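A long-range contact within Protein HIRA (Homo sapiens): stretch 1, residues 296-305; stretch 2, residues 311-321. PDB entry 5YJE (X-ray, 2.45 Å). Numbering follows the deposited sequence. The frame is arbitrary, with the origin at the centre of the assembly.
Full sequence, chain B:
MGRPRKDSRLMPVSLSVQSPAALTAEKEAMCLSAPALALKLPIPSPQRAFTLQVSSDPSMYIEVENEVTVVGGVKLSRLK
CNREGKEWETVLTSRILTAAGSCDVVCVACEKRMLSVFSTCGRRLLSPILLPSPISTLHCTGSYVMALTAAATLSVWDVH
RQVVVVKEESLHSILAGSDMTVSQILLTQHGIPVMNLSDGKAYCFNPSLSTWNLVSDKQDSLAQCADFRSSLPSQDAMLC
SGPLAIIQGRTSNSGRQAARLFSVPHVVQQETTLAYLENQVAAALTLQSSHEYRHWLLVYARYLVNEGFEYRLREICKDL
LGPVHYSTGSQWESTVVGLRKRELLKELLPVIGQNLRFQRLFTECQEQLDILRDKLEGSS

Stretch 1 (296-305) WLLVYARYLV
Stretch 2 (311-321) YRLREICKDLL

The centre of this contact is the side chain of Ile316, which points toward the first helix and places its CD1 among three residues of that helix. Ile316 CD1 lies 4.2 Å from Leu297 CD1, 3.2 Å from Tyr300 CE2 and 4.2 Å from Leu304 CD1. Leu297, Tyr300 and Leu304 follow one another at intervals of three and four residues, so a helical backbone brings them onto one face, and the single methyl can touch all three. The rotamer of Ile316 (chi1 -71°, m; chi2 -155°, t) extends CD1 into this position. The approach to Tyr300 is tight for two carbons, and the methyl meets the ring at its edge, near the ring plane.

Both segments are helical, residues 296-305 and 311-320, with phi near -65° and psi near -40° through most of their length. Each is held by regular backbone hydrogen bonds from N of residue i+4 to O of residue i, such as Leu304 N to Tyr300 O (2.9 Å) and Ile316 N to Arg312 O (3.0 Å). Their N-to-C directions differ by 138°, so the helices run roughly antiparallel but splayed, with a signed crossing angle of -138° and a closest axial approach of 9.6 Å. The register is set by Leu304 and Leu313, whose CA atoms are 6.2 Å apart. From there the contacts run broadly in the antiparallel sense, ending with Leu297 against Leu320.

Leu304 (chi1 -60°, m; chi2 180°, t) points toward the second helix and packs against its backbone as well as its side chains: Leu304 CD1 is 3.7 Å from Leu313 N and 3.8 Å from Leu313 CB. Leu313, whose CA-to-CB bond is directed sideways, adopts chi1 179° (t) and chi2 86° (p). Its branches reach two neighbours on the first helix, with Leu313 CD1 4.2 Å from Ala301 CB and Leu313 CD2 3.9 Å from Val305 CG2; Val305 has chi1 164° (t). The CA-to-CB bond of Ala301 is directed sideways, and its methyl packs beside the leucine.

Toward the C-terminal end of the second helix the packing thins to one leucine pair. Leu297 (chi1 177°, t; chi2 70°, p) and Leu320 (chi1 -98°, between wells; chi2 72°, p) point toward each other's helices, and Leu297 CD2 lies 4.3 Å from Leu320 CD2. Leu321 then leaves helical geometry at phi/psi -114°/89°.

The polar edge is formed by Tyr300 and Arg312. Tyr300 has its CA-to-CB bond directed sideways; chi1 175° (t) carries the ring and hydroxyl nearer the second helix, and chi2 62° sets the ring plane. Arg312 points toward the first helix with chi1 -81° (m) and an extended chain (chi2 173°, chi3 177°, both t; chi4 85°). Its aliphatic part lines the contact: Arg312 CB is 4.0 Å from Leu304 CD2, and Arg312 CD is 3.7 Å from Tyr300 OH. The hydroxyl sits at the guanidinium edge, near its plane, yet no hydrogen bond crosses between the helices; Tyr300 OH and Arg312 NE and NH1 are satisfied elsewhere in the structure.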

# COMPACT_ATOMS: atom_id res chain seq x y z
N TRP B 296 -1.17 -14.12 -26.45
CA TRP B 296 -1.90 -13.02 -27.07
C TRP B 296 -0.96 -11.91 -27.55
O TRP B 296 -1.25 -11.26 -28.57
CB TRP B 296 -2.94 -12.47 -26.11
CG TRP B 296 -4.08 -13.38 -25.99
CD1 TRP B 296 -4.40 -14.15 -24.93
CD2 TRP B 296 -5.07 -13.64 -26.99
NE1 TRP B 296 -5.53 -14.87 -25.19
CE2 TRP B 296 -5.96 -14.58 -26.46
CE3 TRP B 296 -5.28 -13.16 -28.30
CZ2 TRP B 296 -7.06 -15.05 -27.17
CZ3 TRP B 296 -6.36 -13.62 -29.00
CH2 TRP B 296 -7.25 -14.56 -28.44
N LEU B 297 0.14 -11.67 -26.85
CA LEU B 297 1.12 -10.71 -27.36
C LEU B 297 1.67 -11.17 -28.69
O LEU B 297 1.90 -10.35 -29.59
CB LEU B 297 2.25 -10.52 -26.36
CG LEU B 297 3.38 -9.59 -26.82
CD1 LEU B 297 2.90 -8.13 -26.88
CD2 LEU B 297 4.64 -9.71 -25.94
N LEU B 298 1.86 -12.48 -28.86
CA LEU B 298 2.44 -12.97 -30.10
C LEU B 298 1.44 -12.92 -31.26
O LEU B 298 1.80 -12.57 -32.39
CB LEU B 298 2.96 -14.39 -29.93
CG LEU B 298 4.17 -14.30 -28.97
CD1 LEU B 298 4.87 -15.65 -28.67
CD2 LEU B 298 5.16 -13.18 -29.39
N VAL B 299 0.17 -13.24 -31.00
CA VAL B 299 -0.87 -13.03 -32.01
C VAL B 299 -0.95 -11.55 -32.38
O VAL B 299 -1.02 -11.19 -33.56
CB VAL B 299 -2.21 -13.56 -31.49
CG1 VAL B 299 -3.32 -13.17 -32.44
CG2 VAL B 299 -2.15 -15.07 -31.26
N TYR B 300 -0.93 -10.68 -31.37
CA TYR B 300 -1.08 -9.25 -31.61
C TYR B 300 0.06 -8.71 -32.46
O TYR B 300 -0.15 -7.89 -33.36
CB TYR B 300 -1.16 -8.52 -30.28
CG TYR B 300 -1.20 -7.01 -30.37
CD1 TYR B 300 -2.24 -6.36 -31.03
CD2 TYR B 300 -0.21 -6.24 -29.78
CE1 TYR B 300 -2.27 -4.98 -31.11
CE2 TYR B 300 -0.23 -4.86 -29.86
CZ TYR B 300 -1.26 -4.24 -30.52
OH TYR B 300 -1.26 -2.86 -30.58
N ALA B 301 1.28 -9.14 -32.16
CA ALA B 301 2.42 -8.69 -32.94
C ALA B 301 2.34 -9.20 -34.37
O ALA B 301 2.62 -8.45 -35.32
CB ALA B 301 3.72 -9.15 -32.28
N ARG B 302 1.95 -10.47 -34.55
CA ARG B 302 1.74 -10.99 -35.89
C ARG B 302 0.73 -10.13 -36.66
O ARG B 302 0.94 -9.82 -37.83
CB ARG B 302 1.27 -12.45 -35.82
CG ARG B 302 0.91 -13.09 -37.16
CD ARG B 302 1.14 -14.60 -37.17
NE ARG B 302 0.78 -15.24 -35.90
CZ ARG B 302 1.65 -15.61 -34.95
NH1 ARG B 302 2.96 -15.40 -35.12
NH2 ARG B 302 1.22 -16.18 -33.83
N TYR B 303 -0.34 -9.71 -36.00
CA TYR B 303 -1.33 -8.87 -36.65
C TYR B 303 -0.74 -7.52 -37.04
O TYR B 303 -0.92 -7.06 -38.17
CB TYR B 303 -2.55 -8.66 -35.76
CG TYR B 303 -3.68 -7.98 -36.50
CD1 TYR B 303 -4.39 -8.67 -37.47
CD2 TYR B 303 -4.03 -6.66 -36.23
CE1 TYR B 303 -5.43 -8.07 -38.15
CE2 TYR B 303 -5.07 -6.04 -36.92
CZ TYR B 303 -5.76 -6.75 -37.88
OH TYR B 303 -6.80 -6.17 -38.56
N LEU B 304 -0.05 -6.86 -36.10
CA LEU B 304 0.56 -5.57 -36.40
C LEU B 304 1.49 -5.67 -37.60
O LEU B 304 1.54 -4.76 -38.43
CB LEU B 304 1.34 -5.04 -35.19
CG LEU B 304 0.66 -4.77 -33.85
CD1 LEU B 304 1.68 -4.26 -32.84
CD2 LEU B 304 -0.47 -3.78 -34.02
N VAL B 305 2.21 -6.79 -37.72
CA VAL B 305 3.09 -6.99 -38.87
C VAL B 305 2.26 -7.18 -40.14
O VAL B 305 2.53 -6.54 -41.17
CB VAL B 305 4.04 -8.17 -38.62
CG1 VAL B 305 4.65 -8.65 -39.92
CG2 VAL B 305 5.13 -7.78 -37.62
N TYR B 311 3.77 2.22 -36.11
CA TYR B 311 4.07 2.92 -34.87
C TYR B 311 3.76 2.06 -33.65
O TYR B 311 4.50 2.09 -32.66
CB TYR B 311 3.30 4.23 -34.84
CG TYR B 311 3.61 5.14 -36.02
CD1 TYR B 311 4.76 5.92 -36.04
CD2 TYR B 311 2.75 5.22 -37.11
CE1 TYR B 311 5.05 6.76 -37.11
CE2 TYR B 311 3.03 6.06 -38.19
CZ TYR B 311 4.18 6.82 -38.18
OH TYR B 311 4.47 7.65 -39.25
N ARG B 312 2.68 1.27 -33.73
CA ARG B 312 2.32 0.37 -32.63
C ARG B 312 3.39 -0.69 -32.41
O ARG B 312 3.77 -0.97 -31.26
CB ARG B 312 0.95 -0.26 -32.89
CG ARG B 312 -0.25 0.61 -32.54
CD ARG B 312 -1.54 -0.03 -33.00
NE ARG B 312 -2.72 0.75 -32.62
CZ ARG B 312 -3.20 1.76 -33.34
NH1 ARG B 312 -4.28 2.42 -32.93
NH2 ARG B 312 -2.62 2.11 -34.48
N LEU B 313 3.88 -1.31 -33.49
CA LEU B 313 4.87 -2.36 -33.28
C LEU B 313 6.23 -1.77 -32.93
O LEU B 313 6.98 -2.38 -32.15
CB LEU B 313 4.96 -3.27 -34.50
CG LEU B 313 6.03 -4.38 -34.31
CD1 LEU B 313 5.40 -5.57 -33.61
CD2 LEU B 313 6.69 -4.83 -35.59
N ARG B 314 6.54 -0.57 -33.44
CA ARG B 314 7.73 0.14 -32.96
C ARG B 314 7.68 0.30 -31.44
O ARG B 314 8.58 -0.13 -30.72
CB ARG B 314 7.85 1.51 -33.64
N GLU B 315 6.60 0.91 -30.94
CA GLU B 315 6.40 1.07 -29.50
C GLU B 315 6.59 -0.24 -28.74
O GLU B 315 7.28 -0.28 -27.71
CB GLU B 315 5.00 1.63 -29.26
CG GLU B 315 4.84 2.42 -28.00
CD GLU B 315 3.45 2.98 -27.89
OE1 GLU B 315 2.51 2.16 -27.83
OE2 GLU B 315 3.29 4.22 -27.90
N ILE B 316 5.98 -1.32 -29.23
CA ILE B 316 6.09 -2.60 -28.53
C ILE B 316 7.53 -3.10 -28.50
O ILE B 316 8.00 -3.61 -27.48
CB ILE B 316 5.15 -3.63 -29.16
CG1 ILE B 316 3.71 -3.26 -28.82
CG2 ILE B 316 5.50 -5.04 -28.71
CD1 ILE B 316 2.79 -4.39 -28.83
N CYS B 317 8.24 -2.95 -29.62
CA CYS B 317 9.62 -3.43 -29.67
C CYS B 317 10.52 -2.61 -28.75
O CYS B 317 11.32 -3.19 -28.00
CB CYS B 317 10.13 -3.40 -31.11
SG CYS B 317 9.27 -4.58 -32.14
N LYS B 318 10.40 -1.28 -28.79
CA LYS B 318 11.13 -0.42 -27.86
C LYS B 318 10.89 -0.86 -26.41
O LYS B 318 11.84 -0.95 -25.63
CB LYS B 318 10.72 1.04 -28.06
N ASP B 319 9.63 -1.14 -26.06
CA ASP B 319 9.34 -1.57 -24.69
C ASP B 319 10.01 -2.90 -24.37
O ASP B 319 10.53 -3.09 -23.26
CB ASP B 319 7.83 -1.65 -24.48
N LEU B 320 10.00 -3.85 -25.31
CA LEU B 320 10.60 -5.15 -25.03
C LEU B 320 12.12 -5.13 -25.08
O LEU B 320 12.76 -5.99 -24.45
CB LEU B 320 10.04 -6.20 -25.99
CG LEU B 320 8.91 -7.05 -25.39
CD1 LEU B 320 7.64 -6.23 -25.26
CD2 LEU B 320 8.65 -8.30 -26.21
N LEU B 321 12.73 -4.19 -25.81
CA LEU B 321 14.18 -4.01 -25.85
C LEU B 321 14.53 -2.67 -25.22
O LEU B 321 14.61 -1.65 -25.91
CB LEU B 321 14.72 -4.09 -27.27